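Dehydrogenase (Chromobacterium violaceum, PDB 3Q2I) probably oxidises a UDP-sugar acid, UDP-GlcNAcA, with NAD as cofactor, in the biosynthesis of 2,3-diacetamido-2,3-dideoxy-D-mannuronic acid. Local coordinates at residues A[104-112]-A[182-193]. Numbering follows the deposited sequence.
Sequences TEKPMATRW and EFDGGAFMNQAS. With NAI (1,4-dihydronicotinamide adenine dinucleotide), chain B.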
# COMPACT_ATOMS: atom_id res chain seq x y z
N THR A 104 -30.53 -25.23 -4.06
CA THR A 104 -29.35 -25.55 -3.26
C THR A 104 -29.58 -25.08 -1.84
O THR A 104 -30.16 -24.01 -1.60
CB THR A 104 -28.04 -24.89 -3.84
OG1 THR A 104 -26.96 -25.25 -2.95
CG2 THR A 104 -28.23 -23.36 -3.85
N GLU A 105 -29.18 -25.89 -0.86
CA GLU A 105 -29.09 -25.40 0.50
C GLU A 105 -28.06 -24.25 0.58
O GLU A 105 -27.25 -24.09 -0.33
CB GLU A 105 -28.74 -26.52 1.47
CG GLU A 105 -30.01 -27.09 2.15
CD GLU A 105 -30.73 -26.13 3.05
OE1 GLU A 105 -31.87 -26.43 3.50
OE2 GLU A 105 -30.26 -25.00 3.30
N LYS A 106 -28.19 -23.47 1.63
CA LYS A 106 -27.23 -22.38 1.90
C LYS A 106 -26.01 -22.99 2.55
O LYS A 106 -26.04 -24.07 3.15
CB LYS A 106 -27.88 -21.35 2.82
CG LYS A 106 -28.22 -21.89 4.22
CD LYS A 106 -26.98 -22.07 5.11
CE LYS A 106 -27.28 -21.84 6.58
NZ LYS A 106 -26.08 -22.10 7.50
N PRO A 107 -24.88 -22.28 2.51
CA PRO A 107 -24.73 -21.20 1.53
C PRO A 107 -24.55 -21.82 0.15
O PRO A 107 -24.19 -23.00 0.03
CB PRO A 107 -23.40 -20.55 1.95
CG PRO A 107 -22.58 -21.71 2.51
CD PRO A 107 -23.63 -22.67 3.18
N MET A 108 -24.80 -21.04 -0.89
CA MET A 108 -24.75 -21.59 -2.23
C MET A 108 -23.37 -22.06 -2.66
O MET A 108 -23.23 -22.98 -3.45
CB MET A 108 -25.36 -20.66 -3.28
CG MET A 108 -24.50 -19.39 -3.44
SD MET A 108 -25.36 -18.02 -4.31
CE MET A 108 -25.54 -18.72 -5.93
N ALA A 109 -22.33 -21.39 -2.13
CA ALA A 109 -20.95 -21.77 -2.42
C ALA A 109 -20.09 -21.33 -1.25
O ALA A 109 -20.58 -20.61 -0.37
CB ALA A 109 -20.43 -21.07 -3.74
N THR A 110 -18.82 -21.75 -1.27
CA THR A 110 -17.88 -21.34 -0.21
C THR A 110 -16.82 -20.39 -0.79
O THR A 110 -15.97 -19.90 -0.05
CB THR A 110 -17.18 -22.52 0.43
OG1 THR A 110 -16.49 -23.31 -0.56
CG2 THR A 110 -18.17 -23.43 1.20
N ARG A 111 -16.82 -20.25 -2.11
CA ARG A 111 -15.83 -19.44 -2.86
C ARG A 111 -16.55 -18.63 -3.90
O ARG A 111 -17.56 -19.08 -4.50
CB ARG A 111 -14.76 -20.30 -3.55
CG ARG A 111 -13.84 -20.91 -2.53
CD ARG A 111 -13.35 -22.29 -2.91
NE ARG A 111 -12.33 -22.75 -1.96
CZ ARG A 111 -11.55 -23.78 -2.22
NH1 ARG A 111 -11.71 -24.46 -3.35
NH2 ARG A 111 -10.65 -24.17 -1.34
N TRP A 112 -16.09 -17.40 -4.11
CA TRP A 112 -16.83 -16.48 -4.94
C TRP A 112 -17.00 -16.96 -6.40
O TRP A 112 -18.13 -16.97 -6.93
CB TRP A 112 -16.13 -15.12 -4.89
CG TRP A 112 -16.82 -14.06 -5.68
CD1 TRP A 112 -16.25 -13.29 -6.68
CD2 TRP A 112 -18.17 -13.61 -5.55
NE1 TRP A 112 -17.18 -12.41 -7.16
CE2 TRP A 112 -18.35 -12.55 -6.47
CE3 TRP A 112 -19.24 -13.98 -4.72
CZ2 TRP A 112 -19.58 -11.87 -6.59
CZ3 TRP A 112 -20.47 -13.31 -4.84
CH2 TRP A 112 -20.62 -12.27 -5.80
N GLU A 182 -12.86 -25.14 2.56
CA GLU A 182 -13.24 -25.57 1.20
C GLU A 182 -14.70 -26.00 1.21
O GLU A 182 -15.43 -25.75 0.24
CB GLU A 182 -12.37 -26.73 0.72
CG GLU A 182 -12.74 -27.22 -0.69
CD GLU A 182 -11.74 -28.24 -1.27
OE1 GLU A 182 -11.84 -28.44 -2.50
OE2 GLU A 182 -10.86 -28.74 -0.54
N PHE A 183 -15.10 -26.69 2.29
CA PHE A 183 -16.45 -27.29 2.29
C PHE A 183 -17.49 -26.63 3.18
O PHE A 183 -18.71 -26.85 3.02
CB PHE A 183 -16.41 -28.80 2.54
CG PHE A 183 -15.62 -29.53 1.49
CD1 PHE A 183 -16.12 -29.70 0.20
CD2 PHE A 183 -14.33 -29.95 1.76
CE1 PHE A 183 -15.38 -30.34 -0.80
CE2 PHE A 183 -13.57 -30.56 0.76
CZ PHE A 183 -14.08 -30.76 -0.53
N ASP A 184 -17.05 -25.82 4.14
CA ASP A 184 -17.93 -25.27 5.14
C ASP A 184 -17.88 -23.74 5.29
O ASP A 184 -18.91 -23.05 5.22
CB ASP A 184 -17.63 -25.98 6.50
CG ASP A 184 -18.78 -25.94 7.49
OD1 ASP A 184 -19.88 -25.46 7.15
OD2 ASP A 184 -18.55 -26.35 8.67
N GLY A 185 -16.70 -23.22 5.58
CA GLY A 185 -16.65 -21.86 6.15
C GLY A 185 -16.91 -21.90 7.63
O GLY A 185 -17.17 -22.97 8.19
N GLY A 186 -16.85 -20.76 8.31
CA GLY A 186 -16.95 -20.75 9.79
C GLY A 186 -18.15 -20.01 10.29
O GLY A 186 -19.26 -20.09 9.73
N ALA A 187 -18.00 -19.42 11.47
CA ALA A 187 -19.10 -18.78 12.18
C ALA A 187 -19.95 -17.85 11.30
O ALA A 187 -21.18 -17.77 11.45
CB ALA A 187 -18.60 -18.08 13.42
N PHE A 188 -19.31 -17.12 10.38
CA PHE A 188 -20.08 -16.25 9.49
C PHE A 188 -20.76 -16.99 8.33
O PHE A 188 -21.96 -16.78 8.11
CB PHE A 188 -19.20 -15.12 8.94
CG PHE A 188 -18.98 -13.97 9.89
CD1 PHE A 188 -19.95 -13.01 10.13
CD2 PHE A 188 -17.68 -13.70 10.34
CE1 PHE A 188 -19.71 -11.89 10.94
CE2 PHE A 188 -17.39 -12.52 11.06
CZ PHE A 188 -18.44 -11.68 11.44
N MET A 189 -20.02 -17.84 7.62
CA MET A 189 -20.54 -18.46 6.38
C MET A 189 -21.50 -19.62 6.66
O MET A 189 -22.45 -19.80 5.88
CB MET A 189 -19.37 -18.95 5.55
CG MET A 189 -19.73 -19.77 4.29
SD MET A 189 -18.32 -20.06 3.22
CE MET A 189 -18.13 -18.46 2.45
N ASN A 190 -21.23 -20.35 7.73
CA ASN A 190 -22.16 -21.42 8.14
C ASN A 190 -23.13 -20.88 9.19
O ASN A 190 -24.24 -20.47 8.86
CB ASN A 190 -21.43 -22.66 8.66
CG ASN A 190 -22.43 -23.74 9.11
OD1 ASN A 190 -23.53 -23.39 9.50
ND2 ASN A 190 -22.11 -25.00 8.93
N GLN A 191 -22.69 -20.77 10.44
CA GLN A 191 -23.68 -20.70 11.53
C GLN A 191 -24.57 -19.48 11.52
O GLN A 191 -25.80 -19.55 11.63
CB GLN A 191 -23.04 -20.94 12.91
CG GLN A 191 -22.52 -22.37 13.07
CD GLN A 191 -21.12 -22.56 12.49
OE1 GLN A 191 -20.30 -21.63 12.42
NE2 GLN A 191 -20.84 -23.76 12.05
N ALA A 192 -23.95 -18.32 11.28
CA ALA A 192 -24.69 -17.08 11.28
C ALA A 192 -25.13 -16.59 9.89
O ALA A 192 -25.44 -15.40 9.73
CB ALA A 192 -23.85 -16.01 12.01
N SER A 193 -25.10 -17.43 8.86
CA SER A 193 -25.35 -16.96 7.52
C SER A 193 -26.73 -16.34 7.32
O SER A 193 -26.86 -15.45 6.50
CB SER A 193 -25.06 -18.02 6.45
OG SER A 193 -25.88 -19.12 6.74
PA NAI B . -24.56 -33.69 6.87
O1A NAI B . -23.13 -33.99 7.03
O2A NAI B . -25.59 -34.13 8.00
O5B NAI B . -25.17 -34.25 5.52
C5B NAI B . -24.15 -34.79 4.72
C4B NAI B . -24.81 -35.65 3.65
O4B NAI B . -24.25 -35.48 2.33
C3B NAI B . -24.27 -36.96 4.21
O3B NAI B . -25.33 -37.92 4.37
C2B NAI B . -23.10 -37.34 3.28
O2B NAI B . -22.86 -38.74 3.19
C1B NAI B . -23.68 -36.77 1.97
N9A NAI B . -22.71 -36.64 0.91
C8A NAI B . -21.44 -36.12 1.03
N7A NAI B . -20.89 -36.10 -0.16
C5A NAI B . -21.80 -36.50 -1.11
C6A NAI B . -21.77 -36.69 -2.51
N6A NAI B . -20.66 -36.39 -3.27
N1A NAI B . -22.88 -37.16 -3.11
C2A NAI B . -23.94 -37.45 -2.39
N3A NAI B . -24.04 -37.31 -1.08
C4A NAI B . -22.95 -36.85 -0.41
O3 NAI B . -24.71 -32.11 6.71
PN NAI B . -25.96 -31.23 6.89
O1N NAI B . -25.97 -30.57 8.24
O2N NAI B . -27.30 -31.88 6.46
O5D NAI B . -25.68 -29.87 6.04
C5D NAI B . -26.01 -30.11 4.69
C4D NAI B . -26.08 -28.80 3.90
O4D NAI B . -27.22 -28.11 4.44
C3D NAI B . -24.90 -27.82 4.16
O3D NAI B . -24.73 -27.08 2.96
C2D NAI B . -25.45 -26.87 5.24
O2D NAI B . -24.90 -25.56 5.14
C1D NAI B . -26.97 -26.80 4.91
N1N NAI B . -27.78 -26.47 6.06
C2N NAI B . -28.67 -25.51 5.97
C3N NAI B . -29.44 -25.09 7.07
C7N NAI B . -30.46 -24.03 6.95
O7N NAI B . -30.85 -23.32 7.86
N7N NAI B . -31.03 -23.77 5.73
C4N NAI B . -29.15 -25.69 8.31
C5N NAI B . -28.29 -26.77 8.33
C6N NAI B . -27.60 -27.15 7.20
O HOH W 1 -9.63 -27.13 -3.93
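Lys106 reaches from the Rossmann domain to the carbonyl of Asn190, its NZ giving a hydrogen bond of 2.8 Å to Asn190 O from 46° above the carbonyl plane. That oxygen is well used: Ser193 OG and Ser193 N donate to it too. NZ also bonds O4' of the UDP-sugar, and Asn190 OD1 takes a hydrogen bond with the same O4'. Asn190 ND2 is spent on Asp184, 2.9 Å from its OD1 on the syn lone pair, while OD2 receives the amide of Gly179; Asp184 thus fixes the rotation of the Asn190 amide, leaving OD1 for the sugar. On the cofactor side, Lys106 O accepts from NAI O2D at 2.7 Å, and Glu105 OE2 receives the carboxamide N7N almost straight (170°).

Next to Lys106, cis-Pro107 packs its ring on Met189, CG to CG 3.9 Å. Extended through chi1 and chi2, the methionine lays SD on Thr110 CA and CB, and the bend at chi3 (-76°) turns CE to within 3.6 Å of Thr110 O. Ala109 O is buried here without a partner in the model. Thr110 OG1 donates to Glu182 O at 2.8 Å. At the far end the Arg111 guanidinium has Glu182 CG over one face; water 1 joins the two charges, weakly on the arginine side, and Glu182 OE2 forms a salt bridge with Arg326 of the second subunit.

One lysine touching both ligands and the second domain implies that all three are positioned together, consistent with hydride transfer between sugar and nicotinamide.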